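Local coordinates for LanC-like protein GCR2 (Arabidopsis thaliana, PDB 3T33) that belongs to the LanC-like family, binds zinc and may play a role in abscisic acid signalling, at residues L80-L90 and S387-Y397; A237-L248 and V294-Y305. All coordinates share one frame; numbering follows the deposited sequence.

Contact 1. Residues L80-L90 and S387-Y397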
loop_
_atom_site.group_PDB
_atom_site.type_symbol
_atom_site.label_atom_id
_atom_site.label_comp_id
_atom_site.label_asym_id
_atom_site.label_seq_id
_atom_site.Cartn_x
_atom_site.Cartn_y
_atom_site.Cartn_z
ATOM N N LEU A 80 8.997 -8.966 -1.056
ATOM C CA LEU A 80 7.526 -8.796 -1.114
ATOM C C LEU A 80 7.117 -8.171 -2.431
ATOM O O LEU A 80 6.080 -8.532 -3.028
ATOM C CB LEU A 80 7.037 -7.944 0.064
ATOM C CG LEU A 80 5.537 -7.852 0.261
ATOM C CD1 LEU A 80 4.979 -9.107 0.957
ATOM C CD2 LEU A 80 5.154 -6.550 1.041
ATOM N N TYR A 81 7.989 -7.263 -2.871
ATOM C CA TYR A 81 7.753 -6.293 -3.943
ATOM C C TYR A 81 7.577 -6.982 -5.267
ATOM O O TYR A 81 6.560 -6.745 -5.960
ATOM C CB TYR A 81 8.954 -5.331 -4.049
ATOM C CG TYR A 81 8.692 -4.205 -4.997
ATOM C CD1 TYR A 81 9.043 -4.299 -6.320
ATOM C CD2 TYR A 81 8.033 -3.055 -4.565
ATOM C CE1 TYR A 81 8.746 -3.287 -7.182
ATOM C CE2 TYR A 81 7.748 -2.056 -5.398
ATOM C CZ TYR A 81 8.082 -2.172 -6.699
ATOM O OH TYR A 81 7.807 -1.142 -7.516
ATOM N N THR A 82 8.535 -7.846 -5.632
ATOM C CA THR A 82 8.401 -8.626 -6.860
ATOM C C THR A 82 8.584 -10.139 -6.666
ATOM O O THR A 82 8.294 -10.922 -7.553
ATOM C CB THR A 82 9.317 -8.107 -8.011
ATOM O OG1 THR A 82 10.667 -7.902 -7.538
ATOM C CG2 THR A 82 8.796 -6.808 -8.546
ATOM N N GLY A 83 9.054 -10.559 -5.514
ATOM C CA GLY A 83 9.407 -11.965 -5.358
ATOM C C GLY A 83 8.336 -12.791 -4.681
ATOM O O GLY A 83 7.115 -12.414 -4.639
ATOM N N VAL A 84 8.775 -13.878 -4.075
ATOM C CA VAL A 84 7.864 -14.905 -3.687
ATOM C C VAL A 84 7.144 -14.562 -2.381
ATOM O O VAL A 84 6.071 -15.069 -2.105
ATOM C CB VAL A 84 8.592 -16.287 -3.665
ATOM C CG1 VAL A 84 7.742 -17.335 -2.951
ATOM C CG2 VAL A 84 8.904 -16.706 -5.099
ATOM N N LEU A 85 7.726 -13.659 -1.607
ATOM C CA LEU A 85 7.075 -13.194 -0.420
ATOM C C LEU A 85 5.746 -12.452 -0.754
ATOM O O LEU A 85 4.802 -12.516 0.025
ATOM C CB LEU A 85 8.010 -12.303 0.434
ATOM C CG LEU A 85 7.494 -12.253 1.885
ATOM C CD1 LEU A 85 7.728 -13.578 2.717
ATOM C CD2 LEU A 85 8.033 -11.063 2.655
ATOM N N GLY A 86 5.700 -11.768 -1.893
ATOM C CA GLY A 86 4.448 -11.204 -2.431
ATOM C C GLY A 86 3.357 -12.253 -2.492
ATOM O O GLY A 86 2.223 -12.016 -2.107
ATOM N N THR A 87 3.717 -13.454 -2.881
ATOM C CA THR A 87 2.755 -14.541 -2.964
ATOM C C THR A 87 2.341 -15.009 -1.595
ATOM O O THR A 87 1.131 -15.164 -1.351
ATOM C CB THR A 87 3.354 -15.704 -3.797
ATOM O OG1 THR A 87 3.581 -15.216 -5.131
ATOM C CG2 THR A 87 2.440 -16.885 -3.827
ATOM N N ALA A 88 3.309 -15.198 -0.683
ATOM C CA ALA A 88 2.975 -15.555 0.663
ATOM C C ALA A 88 2.016 -14.531 1.295
ATOM O O ALA A 88 1.078 -14.880 2.034
ATOM C CB ALA A 88 4.285 -15.662 1.538
ATOM N N TYR A 89 2.272 -13.255 1.055
ATOM C CA TYR A 89 1.439 -12.220 1.664
ATOM C C TYR A 89 0.029 -12.241 1.121
ATOM O O TYR A 89 -0.941 -12.073 1.838
ATOM C CB TYR A 89 2.112 -10.822 1.511
ATOM C CG TYR A 89 1.668 -9.845 2.565
ATOM C CD1 TYR A 89 1.345 -10.241 3.864
ATOM C CD2 TYR A 89 1.469 -8.513 2.231
ATOM C CE1 TYR A 89 0.877 -9.295 4.814
ATOM C CE2 TYR A 89 1.022 -7.596 3.146
ATOM C CZ TYR A 89 0.744 -7.962 4.429
ATOM O OH TYR A 89 0.288 -6.925 5.258
ATOM N N LEU A 90 -0.081 -12.477 -0.158
ATOM C CA LEU A 90 -1.401 -12.598 -0.788
ATOM C C LEU A 90 -2.170 -13.781 -0.157
ATOM O O LEU A 90 -3.401 -13.712 0.061
ATOM C CB LEU A 90 -1.238 -12.749 -2.296
ATOM C CG LEU A 90 -2.565 -13.160 -3.013
ATOM C CD1 LEU A 90 -3.672 -12.092 -2.844
ATOM C CD2 LEU A 90 -2.289 -13.468 -4.521
ATOM N N SER A 387 3.662 -10.504 -9.654
ATOM C CA SER A 387 4.105 -9.982 -8.382
ATOM C C SER A 387 2.994 -9.238 -7.588
ATOM O O SER A 387 1.939 -8.848 -8.136
ATOM C CB SER A 387 5.276 -9.042 -8.615
ATOM O OG SER A 387 4.914 -7.966 -9.462
ATOM N N LEU A 388 3.252 -9.038 -6.304
ATOM C CA LEU A 388 2.422 -8.244 -5.479
ATOM C C LEU A 388 2.432 -6.763 -5.927
ATOM O O LEU A 388 1.359 -6.177 -6.134
ATOM C CB LEU A 388 2.890 -8.376 -4.049
ATOM C CG LEU A 388 1.848 -8.441 -2.906
ATOM C CD1 LEU A 388 2.185 -7.458 -1.779
ATOM C CD2 LEU A 388 0.369 -8.308 -3.343
ATOM N N PHE A 389 3.614 -6.138 -6.087
ATOM C CA PHE A 389 3.652 -4.692 -6.361
ATOM C C PHE A 389 3.520 -4.233 -7.806
ATOM O O PHE A 389 3.258 -3.070 -8.060
ATOM C CB PHE A 389 4.790 -3.986 -5.634
ATOM C CG PHE A 389 4.475 -3.652 -4.174
ATOM C CD1 PHE A 389 4.325 -4.659 -3.227
ATOM C CD2 PHE A 389 4.341 -2.321 -3.760
ATOM C CE1 PHE A 389 3.985 -4.352 -1.896
ATOM C CE2 PHE A 389 4.042 -1.998 -2.431
ATOM C CZ PHE A 389 3.840 -3.024 -1.483
ATOM N N GLU A 390 3.595 -5.143 -8.758
ATOM C CA GLU A 390 3.595 -4.743 -10.155
ATOM C C GLU A 390 2.551 -5.491 -10.919
ATOM O O GLU A 390 1.948 -4.941 -11.856
ATOM C CB GLU A 390 4.929 -5.048 -10.805
ATOM C CG GLU A 390 6.043 -4.094 -10.412
ATOM C CD GLU A 390 7.419 -4.422 -11.063
ATOM O OE1 GLU A 390 7.578 -5.535 -11.657
ATOM O OE2 GLU A 390 8.331 -3.548 -10.958
ATOM N N GLY A 391 2.379 -6.764 -10.569
ATOM C CA GLY A 391 1.469 -7.625 -11.336
ATOM C C GLY A 391 0.093 -7.855 -10.701
ATOM O O GLY A 391 -0.385 -7.036 -9.876
ATOM N N ILE A 392 -0.524 -8.976 -11.069
ATOM C CA ILE A 392 -1.902 -9.188 -10.735
ATOM C C ILE A 392 -2.027 -9.691 -9.319
ATOM O O ILE A 392 -3.128 -9.747 -8.776
ATOM C CB ILE A 392 -2.659 -10.149 -11.721
ATOM C CG1 ILE A 392 -2.054 -11.562 -11.744
ATOM C CG2 ILE A 392 -2.668 -9.582 -13.080
ATOM C CD1 ILE A 392 -2.810 -12.553 -12.598
ATOM N N GLY A 393 -0.917 -10.124 -8.738
ATOM C CA GLY A 393 -0.894 -10.445 -7.282
ATOM C C GLY A 393 -1.555 -9.316 -6.473
ATOM O O GLY A 393 -2.320 -9.568 -5.556
ATOM N N GLY A 394 -1.271 -8.065 -6.825
ATOM C CA GLY A 394 -1.713 -6.895 -6.033
ATOM C C GLY A 394 -3.190 -6.546 -6.287
ATOM O O GLY A 394 -3.921 -5.974 -5.394
ATOM N N MET A 395 -3.630 -6.895 -7.478
ATOM C CA MET A 395 -5.077 -6.787 -7.863
ATOM C C MET A 395 -5.847 -7.774 -7.066
ATOM O O MET A 395 -6.849 -7.412 -6.480
ATOM C CB MET A 395 -5.275 -7.070 -9.341
ATOM C CG MET A 395 -6.689 -6.785 -9.845
ATOM S SD MET A 395 -6.839 -7.127 -11.596
ATOM C CE MET A 395 -8.628 -7.125 -11.782
ATOM N N ALA A 396 -5.378 -9.027 -6.984
ATOM C CA ALA A 396 -6.082 -9.985 -6.068
ATOM C C ALA A 396 -6.095 -9.502 -4.626
ATOM O O ALA A 396 -7.060 -9.710 -3.905
ATOM C CB ALA A 396 -5.443 -11.401 -6.103
ATOM N N TYR A 397 -5.002 -8.868 -4.204
ATOM C CA TYR A 397 -4.869 -8.450 -2.839
ATOM C C TYR A 397 -5.906 -7.350 -2.555
ATOM O O TYR A 397 -6.584 -7.341 -1.540
ATOM C CB TYR A 397 -3.424 -7.934 -2.630
ATOM C CG TYR A 397 -3.114 -7.681 -1.186
ATOM C CD1 TYR A 397 -3.605 -6.532 -0.516
ATOM C CD2 TYR A 397 -2.321 -8.577 -0.473
ATOM C CE1 TYR A 397 -3.314 -6.330 0.864
ATOM C CE2 TYR A 397 -2.042 -8.383 0.886
ATOM C CZ TYR A 397 -2.552 -7.283 1.560
ATOM O OH TYR A 397 -2.236 -7.132 2.922
HETATM O O HOH W 1 5.637 -9.903 -5.255
#
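Y81 lies with one ring face against the beta carbon of F389, at a closure in the alpha-alpha toroid of LanC-like proteins: the turns leading into helix 84-98 and helix 392-402, the last helix, meet here, and the helices continue the contact. The two helical segments run nearly parallel (16°), their axes 10.0 Å apart. The face contact is a CH-pi interaction, with F389 CB 3.7 Å from the centroid of the Y81 ring; the rings themselves, although close to parallel, are slid apart and hardly overlap. Y81 leaves its backbone away from segment 387-397, but with CG anti to N (chi1 -172°) the ring comes back to F389. The backbones are pinned in the same place, F389 N donating to Y81 O at 3.0 Å (N-H...O 151°). E390 OE2 approaches the ring edge, 3.8 Å from Y81 CE1, while E390 OE1 accepts from R384 N. Further along the helices, L90 rests its CD1 branch 3.8 Å from A396 CB and also against the backbone N of Y397. Between these two ends sits L388: its CB lies 3.6 Å from G86 CA, close against a backbone that carries no side chain there. One water completes the junction, accepting from L388 N at 2.7 Å and donating to both L80 O and G83 O.

Contact 2. Residues A237-L248 and V294-Y305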
loop_
_atom_site.group_PDB
_atom_site.type_symbol
_atom_site.label_atom_id
_atom_site.label_comp_id
_atom_site.label_asym_id
_atom_site.label_seq_id
_atom_site.Cartn_x
_atom_site.Cartn_y
_atom_site.Cartn_z
ATOM N N ALA A 237 6.680 11.549 2.226
ATOM C CA ALA A 237 5.386 10.958 2.620
ATOM C C ALA A 237 5.544 9.668 3.386
ATOM O O ALA A 237 5.006 9.550 4.462
ATOM C CB ALA A 237 4.539 10.713 1.357
ATOM N N GLY A 238 6.319 8.725 2.821
ATOM C CA GLY A 238 6.544 7.394 3.387
ATOM C C GLY A 238 7.228 7.446 4.721
ATOM O O GLY A 238 6.932 6.659 5.644
ATOM N N ILE A 239 8.177 8.367 4.835
ATOM C CA ILE A 239 8.847 8.592 6.126
ATOM C C ILE A 239 7.929 9.191 7.175
ATOM O O ILE A 239 7.904 8.712 8.298
ATOM C CB ILE A 239 10.108 9.508 5.952
ATOM C CG1 ILE A 239 11.060 8.861 4.896
ATOM C CG2 ILE A 239 10.804 9.674 7.298
ATOM C CD1 ILE A 239 12.259 9.734 4.449
ATOM N N MET A 240 7.218 10.266 6.843
ATOM C CA MET A 240 6.269 10.870 7.800
ATOM C C MET A 240 5.219 9.844 8.232
ATOM O O MET A 240 4.918 9.695 9.434
ATOM C CB MET A 240 5.575 12.065 7.140
ATOM C CG MET A 240 6.579 13.149 6.701
ATOM S SD MET A 240 7.717 13.674 8.009
ATOM C CE MET A 240 9.300 13.228 7.162
ATOM N N ASN A 241 4.726 9.103 7.237
ATOM C CA ASN A 241 3.726 8.061 7.442
ATOM C C ASN A 241 4.202 7.134 8.532
ATOM O O ASN A 241 3.546 7.018 9.578
ATOM C CB ASN A 241 3.396 7.292 6.150
ATOM C CG ASN A 241 2.289 6.252 6.349
ATOM O OD1 ASN A 241 2.507 5.044 6.277
ATOM N ND2 ASN A 241 1.110 6.724 6.565
ATOM N N VAL A 242 5.387 6.558 8.354
ATOM C CA VAL A 242 5.919 5.654 9.392
ATOM C C VAL A 242 6.038 6.361 10.744
ATOM O O VAL A 242 5.767 5.768 11.796
ATOM C CB VAL A 242 7.315 5.026 9.012
ATOM C CG1 VAL A 242 7.595 3.843 9.906
ATOM C CG2 VAL A 242 7.298 4.501 7.573
ATOM N N LEU A 243 6.485 7.622 10.725
ATOM C CA LEU A 243 6.704 8.304 11.970
ATOM C C LEU A 243 5.397 8.486 12.692
ATOM O O LEU A 243 5.350 8.335 13.900
ATOM C CB LEU A 243 7.427 9.636 11.746
ATOM C CG LEU A 243 8.901 9.504 11.304
ATOM C CD1 LEU A 243 9.380 10.894 11.017
ATOM C CD2 LEU A 243 9.815 8.786 12.378
ATOM N N MET A 244 4.302 8.726 11.962
ATOM C CA MET A 244 3.013 8.928 12.653
ATOM C C MET A 244 2.529 7.703 13.352
ATOM O O MET A 244 1.623 7.780 14.171
ATOM C CB MET A 244 1.937 9.480 11.730
ATOM C CG MET A 244 2.361 10.857 11.211
ATOM S SD MET A 244 1.109 11.616 10.186
ATOM C CE MET A 244 1.590 11.015 8.552
ATOM N N HIS A 245 3.136 6.565 13.040
ATOM C CA HIS A 245 2.701 5.323 13.636
ATOM C C HIS A 245 3.394 4.999 14.940
ATOM O O HIS A 245 3.101 3.934 15.506
ATOM C CB HIS A 245 2.801 4.185 12.655
ATOM C CG HIS A 245 1.744 4.210 11.603
ATOM N ND1 HIS A 245 0.466 3.719 11.811
ATOM C CD2 HIS A 245 1.752 4.701 10.351
ATOM C CE1 HIS A 245 -0.261 3.901 10.727
ATOM N NE2 HIS A 245 0.492 4.498 9.824
ATOM N N THR A 246 4.245 5.920 15.441
ATOM C CA THR A 246 5.043 5.727 16.685
ATOM C C THR A 246 4.758 6.860 17.666
ATOM O O THR A 246 4.066 7.830 17.335
ATOM C CB THR A 246 6.619 5.789 16.468
ATOM O OG1 THR A 246 6.998 7.071 15.918
ATOM C CG2 THR A 246 7.088 4.802 15.524
ATOM N N GLU A 247 5.342 6.780 18.860
ATOM C CA GLU A 247 5.056 7.765 19.884
ATOM C C GLU A 247 5.986 8.934 19.675
ATOM O O GLU A 247 7.131 8.864 20.055
ATOM C CB GLU A 247 5.274 7.161 21.281
ATOM C CG GLU A 247 4.491 5.873 21.524
ATOM C CD GLU A 247 3.025 6.045 21.098
ATOM O OE1 GLU A 247 2.585 5.396 20.095
ATOM O OE2 GLU A 247 2.328 6.880 21.749
ATOM N N LEU A 248 5.526 10.006 19.056
ATOM C CA LEU A 248 6.390 11.176 18.936
ATOM C C LEU A 248 6.337 12.050 20.183
ATOM O O LEU A 248 5.373 11.994 20.958
ATOM C CB LEU A 248 6.047 11.995 17.680
ATOM C CG LEU A 248 5.874 11.211 16.379
ATOM C CD1 LEU A 248 5.375 12.119 15.234
ATOM C CD2 LEU A 248 7.174 10.567 16.009
ATOM N N VAL A 294 0.718 10.185 -1.315
ATOM C CA VAL A 294 0.656 11.319 -0.405
ATOM C C VAL A 294 -0.729 11.344 0.237
ATOM O O VAL A 294 -0.872 11.513 1.479
ATOM C CB VAL A 294 0.947 12.601 -1.189
ATOM C CG1 VAL A 294 0.641 13.846 -0.328
ATOM C CG2 VAL A 294 2.391 12.572 -1.721
ATOM N N ALA A 295 -1.771 11.127 -0.565
ATOM C CA ALA A 295 -3.141 11.093 0.044
ATOM C C ALA A 295 -3.247 10.122 1.218
ATOM O O ALA A 295 -3.761 10.436 2.289
ATOM C CB ALA A 295 -4.137 10.753 -0.993
ATOM N N LEU A 296 -2.713 8.922 1.040
ATOM C CA LEU A 296 -2.669 7.928 2.109
ATOM C C LEU A 296 -1.987 8.460 3.365
ATOM O O LEU A 296 -2.378 8.175 4.509
ATOM C CB LEU A 296 -1.939 6.715 1.561
ATOM C CG LEU A 296 -2.647 5.423 1.164
ATOM C CD1 LEU A 296 -4.082 5.570 0.605
ATOM C CD2 LEU A 296 -1.733 4.380 0.333
ATOM N N THR A 297 -0.955 9.267 3.178
ATOM C CA THR A 297 -0.244 9.846 4.314
ATOM C C THR A 297 -1.066 10.948 4.960
ATOM O O THR A 297 -1.103 11.063 6.177
ATOM C CB THR A 297 1.096 10.431 3.873
ATOM O OG1 THR A 297 1.784 9.467 3.069
ATOM C CG2 THR A 297 1.937 10.795 5.055
ATOM N N LEU A 298 -1.696 11.795 4.165
ATOM C CA LEU A 298 -2.560 12.857 4.757
ATOM C C LEU A 298 -3.760 12.211 5.479
ATOM O O LEU A 298 -4.166 12.643 6.548
ATOM C CB LEU A 298 -3.009 13.844 3.693
ATOM C CG LEU A 298 -1.799 14.645 3.188
ATOM C CD1 LEU A 298 -2.217 15.489 2.045
ATOM C CD2 LEU A 298 -1.270 15.516 4.357
ATOM N N VAL A 299 -4.281 11.118 4.946
ATOM C CA VAL A 299 -5.390 10.462 5.662
ATOM C C VAL A 299 -4.942 10.122 7.034
ATOM O O VAL A 299 -5.686 10.389 8.005
ATOM C CB VAL A 299 -5.967 9.198 4.940
ATOM C CG1 VAL A 299 -6.742 8.281 5.932
ATOM C CG2 VAL A 299 -6.849 9.616 3.803
ATOM N N LYS A 300 -3.731 9.553 7.139
ATOM C CA LYS A 300 -3.154 9.203 8.458
ATOM C C LYS A 300 -2.901 10.475 9.294
ATOM O O LYS A 300 -3.241 10.553 10.467
ATOM C CB LYS A 300 -1.863 8.373 8.295
ATOM C CG LYS A 300 -1.121 8.130 9.562
ATOM C CD LYS A 300 -1.855 7.189 10.465
ATOM C CE LYS A 300 -1.088 6.989 11.695
ATOM N NZ LYS A 300 -1.903 6.309 12.770
ATOM N N ALA A 301 -2.319 11.488 8.697
ATOM C CA ALA A 301 -2.185 12.765 9.452
ATOM C C ALA A 301 -3.569 13.165 9.971
ATOM O O ALA A 301 -3.749 13.442 11.167
ATOM C CB ALA A 301 -1.611 13.834 8.578
ATOM N N ALA A 302 -4.565 13.124 9.093
ATOM C CA ALA A 302 -5.898 13.529 9.485
ATOM C C ALA A 302 -6.415 12.770 10.671
ATOM O O ALA A 302 -7.018 13.377 11.540
ATOM C CB ALA A 302 -6.866 13.394 8.326
ATOM N N GLN A 303 -6.215 11.444 10.708
ATOM C CA GLN A 303 -6.706 10.597 11.835
ATOM C C GLN A 303 -5.993 10.891 13.153
ATOM O O GLN A 303 -6.579 10.782 14.222
ATOM C CB GLN A 303 -6.565 9.088 11.541
ATOM C CG GLN A 303 -7.767 8.393 10.873
ATOM C CD GLN A 303 -7.402 7.029 10.193
ATOM O OE1 GLN A 303 -6.233 6.581 10.235
ATOM N NE2 GLN A 303 -8.403 6.385 9.542
ATOM N N VAL A 304 -4.710 11.202 13.075
ATOM C CA VAL A 304 -3.901 11.365 14.284
ATOM C C VAL A 304 -4.047 12.774 14.826
ATOM O O VAL A 304 -4.124 12.981 16.045
ATOM C CB VAL A 304 -2.364 11.193 14.020
ATOM C CG1 VAL A 304 -1.610 11.250 15.342
ATOM C CG2 VAL A 304 -2.065 9.920 13.338
ATOM N N TYR A 305 -4.044 13.740 13.909
ATOM C CA TYR A 305 -3.956 15.161 14.300
ATOM C C TYR A 305 -5.284 15.876 14.341
ATOM O O TYR A 305 -5.474 16.789 15.149
ATOM C CB TYR A 305 -2.918 15.881 13.452
ATOM C CG TYR A 305 -1.587 15.194 13.669
ATOM C CD1 TYR A 305 -1.181 14.874 14.969
ATOM C CD2 TYR A 305 -0.745 14.831 12.592
ATOM C CE1 TYR A 305 0.023 14.227 15.214
ATOM C CE2 TYR A 305 0.517 14.166 12.825
ATOM C CZ TYR A 305 0.870 13.871 14.145
ATOM O OH TYR A 305 2.047 13.215 14.455
#
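K300 lays its aliphatic chain over one face of the H245 imidazole, an unusual feature in an interface where no hydrogen bond passes between the two segments. K300 CE stands 3.5 Å from the centroid of the H245 ring and 17° off its normal, the geometry of a CH-pi contact. A bend at chi2 (70°) in the otherwise extended lysine chain carries CE there. The rest is knobs-into-holes packing between helical segments at 27°, a near-parallel pairing of helices 236-244 and 291-305 consistent with neighbouring inner helices of the alpha-alpha toroid. M244 enters a hole made by K300, A301, V304 and Y305, and its chain turns at chi3, so that sulfur and methyl touch different residues. M244 SD lies 3.7 Å from Y305 CE2, an oblique Met-aromatic contact, whereas M244 CE reaches back to T297 CG2 at 3.5 Å. T297 is the reciprocal knob, seated among A237, M240, N241 and M244; its CG2 is 3.4 Å from A237 O. The hydroxyl of T297 is satisfied by bonds with G293 O and Y413 OH, which ties the C-terminal tail to this seam. Further along the chain, L248 CD1 meets Y305 OH at 3.6 Å. Around this helix pair, helix 336-350 packs on L296 and V299, helix 308-324 on A295 and L298, and helix 250-265 touches L248, A301 and Y305.

Overall arrangement
Contacts 1 and 2 lie on opposite sides of the chain's centre, their own centres 24 Å apart and their nearest atoms about 9 Å apart, so they do not touch. In sequence, contact 2 is nested inside the long loop that contact 1 closes. They differ in their relation to the zinc bound by C288, C333 and H334. In contact 1 the side chain of Y81 comes within about 4 Å of the metal, about 3 Å from that of C333 and about 4 Å from a bound acetate, probably from the crystallisation liquor; F389 also shares a backbone hydrogen bond with C333. Contact 2 stands further back, the side chain of V294 being about 10 Å from that of C288.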